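CRISPR-associated endonuclease Cas9 (Campylobacter jejuni subsp. jejuni serotype O:2, PDB 5X2H) is an RNA-guided endonuclease of bacterial adaptive immunity that uses crRNA and tracrRNA to find invading DNA and cleaves its two strands with separate HNH and RuvC-like domains. Local coordinates at residues 112-116 / 117-121; 661-665 / 666-670. One frame throughout, in Å; residues are numbered along the deposited sequence.

Interaction 1 (112-116 / 117-121); sequences FRALN and ELLSK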
ATOM      1  N   PHE A 112      24.256 -27.604 -23.521  1.00 65.91           N
ATOM      2  CA  PHE A 112      25.645 -27.720 -23.953  1.00 70.10           C
ATOM      3  C   PHE A 112      25.754 -28.494 -25.262  1.00 71.77           C
ATOM      4  O   PHE A 112      26.539 -28.120 -26.139  1.00 76.22           O
ATOM      5  CB  PHE A 112      26.494 -28.388 -22.869  1.00 69.03           C
ATOM      6  CG  PHE A 112      27.895 -28.703 -23.317  1.00 72.10           C
ATOM      7  CD1 PHE A 112      28.793 -27.685 -23.593  1.00 73.78           C
ATOM      8  CD2 PHE A 112      28.311 -30.016 -23.470  1.00 74.38           C
ATOM      9  CE1 PHE A 112      30.080 -27.969 -24.017  1.00 77.88           C
ATOM     10  CE2 PHE A 112      29.600 -30.308 -23.891  1.00 76.58           C
ATOM     11  CZ  PHE A 112      30.485 -29.283 -24.163  1.00 71.96           C
ATOM     12  N   ARG A 113      24.976 -29.572 -25.409  1.00 69.19           N
ATOM     13  CA  ARG A 113      24.980 -30.327 -26.659  1.00 68.83           C
ATOM     14  C   ARG A 113      24.573 -29.451 -27.835  1.00 70.48           C
ATOM     15  O   ARG A 113      25.085 -29.618 -28.949  1.00 75.38           O
ATOM     16  CB  ARG A 113      24.034 -31.522 -26.565  1.00 66.91           C
ATOM     17  CG  ARG A 113      24.414 -32.588 -25.566  1.00 69.39           C
ATOM     18  CD  ARG A 113      23.380 -33.697 -25.616  1.00 72.20           C
ATOM     19  NE  ARG A 113      23.635 -34.762 -24.655  1.00 75.17           N
ATOM     20  CZ  ARG A 113      22.817 -35.791 -24.459  1.00 77.37           C
ATOM     21  NH1 ARG A 113      21.693 -35.883 -25.156  1.00 76.76           N
ATOM     22  NH2 ARG A 113      23.119 -36.724 -23.567  1.00 79.26           N
ATOM     23  N   ALA A 114      23.647 -28.516 -27.605  1.00 67.18           N
ATOM     24  CA  ALA A 114      23.131 -27.676 -28.680  1.00 64.19           C
ATOM     25  C   ALA A 114      24.225 -26.866 -29.360  1.00 68.22           C
ATOM     26  O   ALA A 114      24.034 -26.423 -30.497  1.00 70.22           O
ATOM     27  CB  ALA A 114      22.052 -26.736 -28.139  1.00 61.63           C
ATOM     28  N   LEU A 115      25.360 -26.661 -28.693  1.00 67.83           N
ATOM     29  CA  LEU A 115      26.485 -25.967 -29.302  1.00 70.19           C
ATOM     30  C   LEU A 115      27.363 -26.886 -30.142  1.00 75.95           C
ATOM     31  O   LEU A 115      28.296 -26.399 -30.789  1.00 78.32           O
ATOM     32  CB  LEU A 115      27.335 -25.303 -28.216  1.00 67.61           C
ATOM     33  CG  LEU A 115      26.575 -24.551 -27.121  1.00 71.54           C
ATOM     34  CD1 LEU A 115      27.534 -24.045 -26.054  1.00 72.47           C
ATOM     35  CD2 LEU A 115      25.770 -23.401 -27.705  1.00 63.27           C
ATOM     36  N   ASN A 116      27.091 -28.193 -30.155  1.00 78.69           N
ATOM     37  CA  ASN A 116      27.987 -29.144 -30.809  1.00 83.09           C
ATOM     38  C   ASN A 116      27.297 -30.186 -31.675  1.00 84.52           C
ATOM     39  O   ASN A 116      27.943 -30.708 -32.591  1.00 88.34           O
ATOM     40  CB  ASN A 116      28.846 -29.868 -29.764  1.00 85.27           C
ATOM     41  CG  ASN A 116      29.563 -28.909 -28.834  1.00 84.90           C
ATOM     42  OD1 ASN A 116      30.603 -28.351 -29.181  1.00 88.11           O
ATOM     43  ND2 ASN A 116      29.004 -28.708 -27.644  1.00 79.10           N
ATOM     44  N   GLU A 117      26.030 -30.518 -31.445  1.00 82.33           N
ATOM     45  CA  GLU A 117      25.374 -31.562 -32.219  1.00 81.98           C
ATOM     46  C   GLU A 117      23.900 -31.222 -32.382  1.00 78.12           C
ATOM     47  O   GLU A 117      23.366 -30.329 -31.719  1.00 76.29           O
ATOM     48  CB  GLU A 117      25.536 -32.933 -31.556  1.00 85.28           C
ATOM     49  CG  GLU A 117      24.581 -33.169 -30.399  1.00 85.63           C
ATOM     50  CD  GLU A 117      25.036 -34.291 -29.490  1.00 88.05           C
ATOM     51  OE1 GLU A 117      26.262 -34.455 -29.321  1.00 90.25           O
ATOM     52  OE2 GLU A 117      24.170 -35.007 -28.946  1.00 88.04           O
ATOM     53  N   LEU A 118      23.247 -31.956 -33.278  1.00 77.14           N
ATOM     54  CA  LEU A 118      21.822 -31.770 -33.511  1.00 76.66           C
ATOM     55  C   LEU A 118      21.015 -32.258 -32.313  1.00 76.44           C
ATOM     56  O   LEU A 118      21.274 -33.333 -31.763  1.00 73.78           O
ATOM     57  CB  LEU A 118      21.389 -32.516 -34.774  1.00 79.20           C
ATOM     58  CG  LEU A 118      19.889 -32.573 -35.078  1.00 79.01           C
ATOM     59  CD1 LEU A 118      19.324 -31.181 -35.302  1.00 76.51           C
ATOM     60  CD2 LEU A 118      19.621 -33.462 -36.283  1.00 82.75           C
ATOM     61  N   LEU A 119      20.034 -31.460 -31.908  1.00 68.71           N
ATOM     62  CA  LEU A 119      19.129 -31.847 -30.838  1.00 71.56           C
ATOM     63  C   LEU A 119      17.883 -32.511 -31.406  1.00 71.83           C
ATOM     64  O   LEU A 119      17.427 -32.188 -32.505  1.00 67.87           O
ATOM     65  CB  LEU A 119      18.717 -30.635 -30.001  1.00 68.17           C
ATOM     66  CG  LEU A 119      19.766 -29.976 -29.107  1.00 69.52           C
ATOM     67  CD1 LEU A 119      19.118 -28.890 -28.263  1.00 66.62           C
ATOM     68  CD2 LEU A 119      20.448 -31.011 -28.229  1.00 63.81           C
ATOM     69  N   SER A 120      17.343 -33.457 -30.645  1.00 73.04           N
ATOM     70  CA  SER A 120      15.990 -33.922 -30.899  1.00 76.00           C
ATOM     71  C   SER A 120      15.008 -32.782 -30.665  1.00 73.78           C
ATOM     72  O   SER A 120      15.254 -31.879 -29.860  1.00 74.79           O
ATOM     73  CB  SER A 120      15.654 -35.105 -29.989  1.00 83.44           C
ATOM     74  OG  SER A 120      14.255 -35.242 -29.820  1.00 85.89           O
ATOM     75  N   LYS A 121      13.883 -32.816 -31.382  1.00 68.50           N
ATOM     76  CA  LYS A 121      12.886 -31.772 -31.185  1.00 70.73           C
ATOM     77  C   LYS A 121      12.231 -31.866 -29.813  1.00 68.74           C
ATOM     78  O   LYS A 121      11.716 -30.859 -29.315  1.00 67.82           O
ATOM     79  CB  LYS A 121      11.837 -31.814 -32.297  1.00 73.35           C
ATOM     80  CG  LYS A 121      11.092 -33.124 -32.454  1.00 73.71           C
ATOM     81  CD  LYS A 121      10.247 -33.080 -33.722  1.00 73.43           C
ATOM     82  CE  LYS A 121       9.206 -34.182 -33.754  1.00 74.45           C
ATOM     83  NZ  LYS A 121       8.359 -34.089 -34.977  1.00 74.80           N
TER

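Interaction 2 (661-665 / 666-670); sequences KALEL and GKIRK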
ATOM      1  N   LYS A 661     -10.922 -35.346   9.248  1.00 46.11           N
ATOM      2  CA  LYS A 661     -11.961 -34.751  10.076  1.00 43.43           C
ATOM      3  C   LYS A 661     -11.716 -33.263  10.277  1.00 39.32           C
ATOM      4  O   LYS A 661     -12.652 -32.456  10.198  1.00 38.21           O
ATOM      5  CB  LYS A 661     -12.027 -35.477  11.416  1.00 45.32           C
ATOM      6  CG  LYS A 661     -13.202 -35.087  12.281  1.00 47.61           C
ATOM      7  CD  LYS A 661     -13.378 -36.088  13.399  1.00 51.96           C
ATOM      8  CE  LYS A 661     -14.638 -35.808  14.184  1.00 50.72           C
ATOM      9  NZ  LYS A 661     -14.945 -36.917  15.134  1.00 47.26           N
ATOM     10  N   ALA A 662     -10.463 -32.880  10.536  1.00 34.70           N
ATOM     11  CA  ALA A 662     -10.126 -31.467  10.650  1.00 33.54           C
ATOM     12  C   ALA A 662     -10.442 -30.721   9.361  1.00 36.63           C
ATOM     13  O   ALA A 662     -10.904 -29.575   9.396  1.00 41.46           O
ATOM     14  CB  ALA A 662      -8.652 -31.308  11.012  1.00 33.38           C
ATOM     15  N   LEU A 663     -10.201 -31.356   8.212  1.00 35.82           N
ATOM     16  CA  LEU A 663     -10.553 -30.731   6.943  1.00 41.17           C
ATOM     17  C   LEU A 663     -12.060 -30.551   6.823  1.00 42.06           C
ATOM     18  O   LEU A 663     -12.530 -29.518   6.332  1.00 39.72           O
ATOM     19  CB  LEU A 663     -10.017 -31.561   5.777  1.00 42.02           C
ATOM     20  CG  LEU A 663      -8.509 -31.470   5.546  1.00 42.87           C
ATOM     21  CD1 LEU A 663      -8.053 -32.486   4.503  1.00 42.38           C
ATOM     22  CD2 LEU A 663      -8.136 -30.053   5.124  1.00 38.85           C
ATOM     23  N   GLU A 664     -12.834 -31.536   7.280  1.00 43.89           N
ATOM     24  CA  GLU A 664     -14.283 -31.437   7.182  1.00 47.93           C
ATOM     25  C   GLU A 664     -14.851 -30.372   8.112  1.00 46.55           C
ATOM     26  O   GLU A 664     -15.939 -29.851   7.846  1.00 47.08           O
ATOM     27  CB  GLU A 664     -14.931 -32.789   7.484  1.00 54.93           C
ATOM     28  CG  GLU A 664     -16.228 -33.005   6.722  1.00 66.59           C
ATOM     29  CD  GLU A 664     -17.159 -33.993   7.397  1.00 75.66           C
ATOM     30  OE1 GLU A 664     -16.682 -35.039   7.889  1.00 76.32           O
ATOM     31  OE2 GLU A 664     -18.377 -33.713   7.436  1.00 80.46           O
ATOM     32  N   LEU A 665     -14.140 -30.034   9.188  1.00 43.63           N
ATOM     33  CA  LEU A 665     -14.609 -29.049  10.151  1.00 41.07           C
ATOM     34  C   LEU A 665     -14.062 -27.650   9.900  1.00 42.65           C
ATOM     35  O   LEU A 665     -14.557 -26.693  10.505  1.00 41.42           O
ATOM     36  CB  LEU A 665     -14.240 -29.486  11.574  1.00 37.82           C
ATOM     37  CG  LEU A 665     -14.979 -30.710  12.112  1.00 38.43           C
ATOM     38  CD1 LEU A 665     -14.324 -31.215  13.386  1.00 38.23           C
ATOM     39  CD2 LEU A 665     -16.438 -30.378  12.360  1.00 37.55           C
ATOM     40  N   GLY A 666     -13.063 -27.508   9.036  1.00 42.64           N
ATOM     41  CA  GLY A 666     -12.467 -26.216   8.781  1.00 36.75           C
ATOM     42  C   GLY A 666     -11.328 -25.841   9.701  1.00 36.08           C
ATOM     43  O   GLY A 666     -10.884 -24.688   9.666  1.00 36.52           O
ATOM     44  N   LYS A 667     -10.851 -26.771  10.534  1.00 34.38           N
ATOM     45  CA  LYS A 667      -9.702 -26.484  11.388  1.00 36.01           C
ATOM     46  C   LYS A 667      -8.432 -26.316  10.566  1.00 35.79           C
ATOM     47  O   LYS A 667      -7.489 -25.649  11.008  1.00 37.02           O
ATOM     48  CB  LYS A 667      -9.526 -27.596  12.424  1.00 35.88           C
ATOM     49  CG  LYS A 667     -10.697 -27.735  13.386  1.00 37.38           C
ATOM     50  CD  LYS A 667     -10.563 -28.982  14.247  1.00 37.46           C
ATOM     51  CE  LYS A 667      -9.280 -28.961  15.060  1.00 35.82           C
ATOM     52  NZ  LYS A 667      -9.261 -27.842  16.037  1.00 37.09           N
ATOM     53  N   ILE A 668      -8.389 -26.926   9.382  1.00 33.36           N
ATOM     54  CA  ILE A 668      -7.344 -26.704   8.394  1.00 33.14           C
ATOM     55  C   ILE A 668      -8.003 -26.717   7.024  1.00 37.09           C
ATOM     56  O   ILE A 668      -9.118 -27.216   6.848  1.00 38.00           O
ATOM     57  CB  ILE A 668      -6.218 -27.764   8.450  1.00 33.81           C
ATOM     58  CG1 ILE A 668      -6.815 -29.175   8.461  1.00 37.73           C
ATOM     59  CG2 ILE A 668      -5.311 -27.525   9.646  1.00 29.05           C
ATOM     60  CD1 ILE A 668      -5.780 -30.287   8.390  1.00 37.75           C
ATOM     61  N   ARG A 669      -7.299 -26.156   6.045  1.00 33.90           N
ATOM     62  CA  ARG A 669      -7.793 -26.082   4.682  1.00 35.79           C
ATOM     63  C   ARG A 669      -6.844 -26.818   3.748  1.00 41.36           C
ATOM     64  O   ARG A 669      -5.662 -27.013   4.049  1.00 41.37           O
ATOM     65  CB  ARG A 669      -7.947 -24.628   4.221  1.00 32.19           C
ATOM     66  CG  ARG A 669      -8.559 -23.704   5.259  1.00 31.83           C
ATOM     67  CD  ARG A 669     -10.040 -23.960   5.458  1.00 32.67           C
ATOM     68  NE  ARG A 669     -10.578 -23.123   6.527  1.00 33.38           N
ATOM     69  CZ  ARG A 669     -11.871 -22.874   6.710  1.00 30.46           C
ATOM     70  NH1 ARG A 669     -12.772 -23.393   5.888  1.00 28.52           N
ATOM     71  NH2 ARG A 669     -12.262 -22.098   7.712  1.00 29.32           N
ATOM     72  N   LYS A 670      -7.381 -27.222   2.603  1.00 43.17           N
ATOM     73  CA  LYS A 670      -6.608 -27.843   1.533  1.00 44.22           C
ATOM     74  C   LYS A 670      -6.847 -27.018   0.272  1.00 43.67           C
ATOM     75  O   LYS A 670      -7.908 -27.126  -0.351  1.00 44.17           O
ATOM     76  CB  LYS A 670      -7.009 -29.302   1.340  1.00 49.68           C
ATOM     77  CG  LYS A 670      -5.840 -30.240   1.089  1.00 56.76           C
ATOM     78  CD  LYS A 670      -5.960 -30.949  -0.248  1.00 61.11           C
ATOM     79  CE  LYS A 670      -6.087 -32.452  -0.078  1.00 65.93           C
ATOM     80  NZ  LYS A 670      -7.379 -32.833   0.549  1.00 68.83           N
TER
HETATM   81  O   HOH W   1     -11.091 -27.549   5.127  1.00 36.67           O

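Interaction 1 (112-116 / 117-121)
Glu117 meets Arg113 through both backbone and side chain. Its N donates to the Arg113 O at 2.8 Å, with an N-H...O angle of 154°; Asn116 N uses the same oxygen, so one carbonyl ties down two successive amides where the chain leaves helix 107-113. The Glu117 side chain then folds back over the turn. CG stands between the backbone N and the carbonyl carbon (chi1 79°), and the rest of the extended chain runs alongside that of Arg113 in the same direction. Their nearest approach, Glu117 OE2 to Arg113 CD at 3.7 Å, involves a methylene. Arg113 NE is 4.3 Å from Glu117 OE2, and that oxygen lies well out of the guanidinium plane, leaving attraction between charges but no hydrogen bond. Two long, charged chains suit this outer side of the turn, where methylenes can pack and the polar ends probably stay near solvent; the Arg113 guanidinium also has a long, weak ion pair with Glu109.

The turn is the connection between helix 107-113 and helix 121-133. Gln217 of helix 203-219 pins the loop through the backbone of Ala114, Glu117 and Leu119. The end of the Leu119 side chain comes back onto the helix end: its CD1 lies 3.6 Å from Ala114 CB, and its CD2 reaches Arg113 CB at 4.0 Å, straddling two neighbouring residues. The small Ala114 lets this branch come close and also packs on Ile213. Ser120 is the N-cap of the following helix, its OG accepting a hydrogen bond from Gln122 N, while Lys121 NZ reaches Phe82 O.

Interaction 2 (661-665 / 666-670)
The last turn of helix 655-665, residues 661-665, ends at Leu665, and the chain turns sharply into strand 668-670, which runs almost at right angles to this helical segment (92°) with the two axes 6.8 Å apart at closest approach. The turn is a Schellman motif. Lys667 N reaches back to Ala662 O at 3.0 Å, and within this loop Gly666 N is shared between Ala662 O and Leu663 O, the latter at 3.4 Å; all three bonds are weak. Gly666 makes the reversal possible: its phi of 88° would press a side chain against the preceding carbonyl oxygen, a conformation only a residue without CB takes up comfortably here. A water joins the two arms of the corner, donating to Leu663 O at 2.7 Å and to Ile668 O at 2.6 Å, giving Leu663 O a second donor beside the weak bond from Gly666 N.

The apolar contact of a Schellman turn is represented here by Ala662 CB and Lys667 CB, 4.1 Å apart. Beyond it, Ile668 swings its CG1 between the backbone N and the carbonyl carbon (chi1 49°), a rotation that sets this branch against the helix, 3.8 Å from Ala662 CB. Leu663 crosses it at a slant, its CD2 touching Ile668 CG1 at 3.7 Å and continuing to the CB of Lys670. A single methyl of Leu663 thus spans two strand residues whose side chains leave the same side of the backbone, whereas small Ala662 leaves space for isoleucine to come near.

Lys667 carries its amine away from the turn to a phosphate of the bound DNA. Tyr653 of helix 650-653 covers Ala662, Lys667 and Ile668; Ile723 and Trp726, in loops, touch Leu665; strand 668-671 pairs with antiparallel strand 674-677 in a hairpin of the wedge domain, whose Ile675 packs on Ile668 and Lys670.

Overall arrangement
Both contacts are local corners where a helix ends, and both are partly buried, yet they lie far apart, with centres about 50 Å from each other and no shared element. Interaction 1 leads from one helix to the next, about 11 Å from the nucleic acid by nearest atoms; interaction 2 leads from a helix into a two-stranded hairpin in the wedge domain and touches the DNA. Their chemistry follows: 112-116/117-121 combines a carbonyl that accepts two backbone amides, opposite charges near each other without a salt bridge, and a leucine-alanine contact, whereas 661-665/666-670 relies on weak backbone bonds, a glycine, a bridging water and a larger apolar cluster.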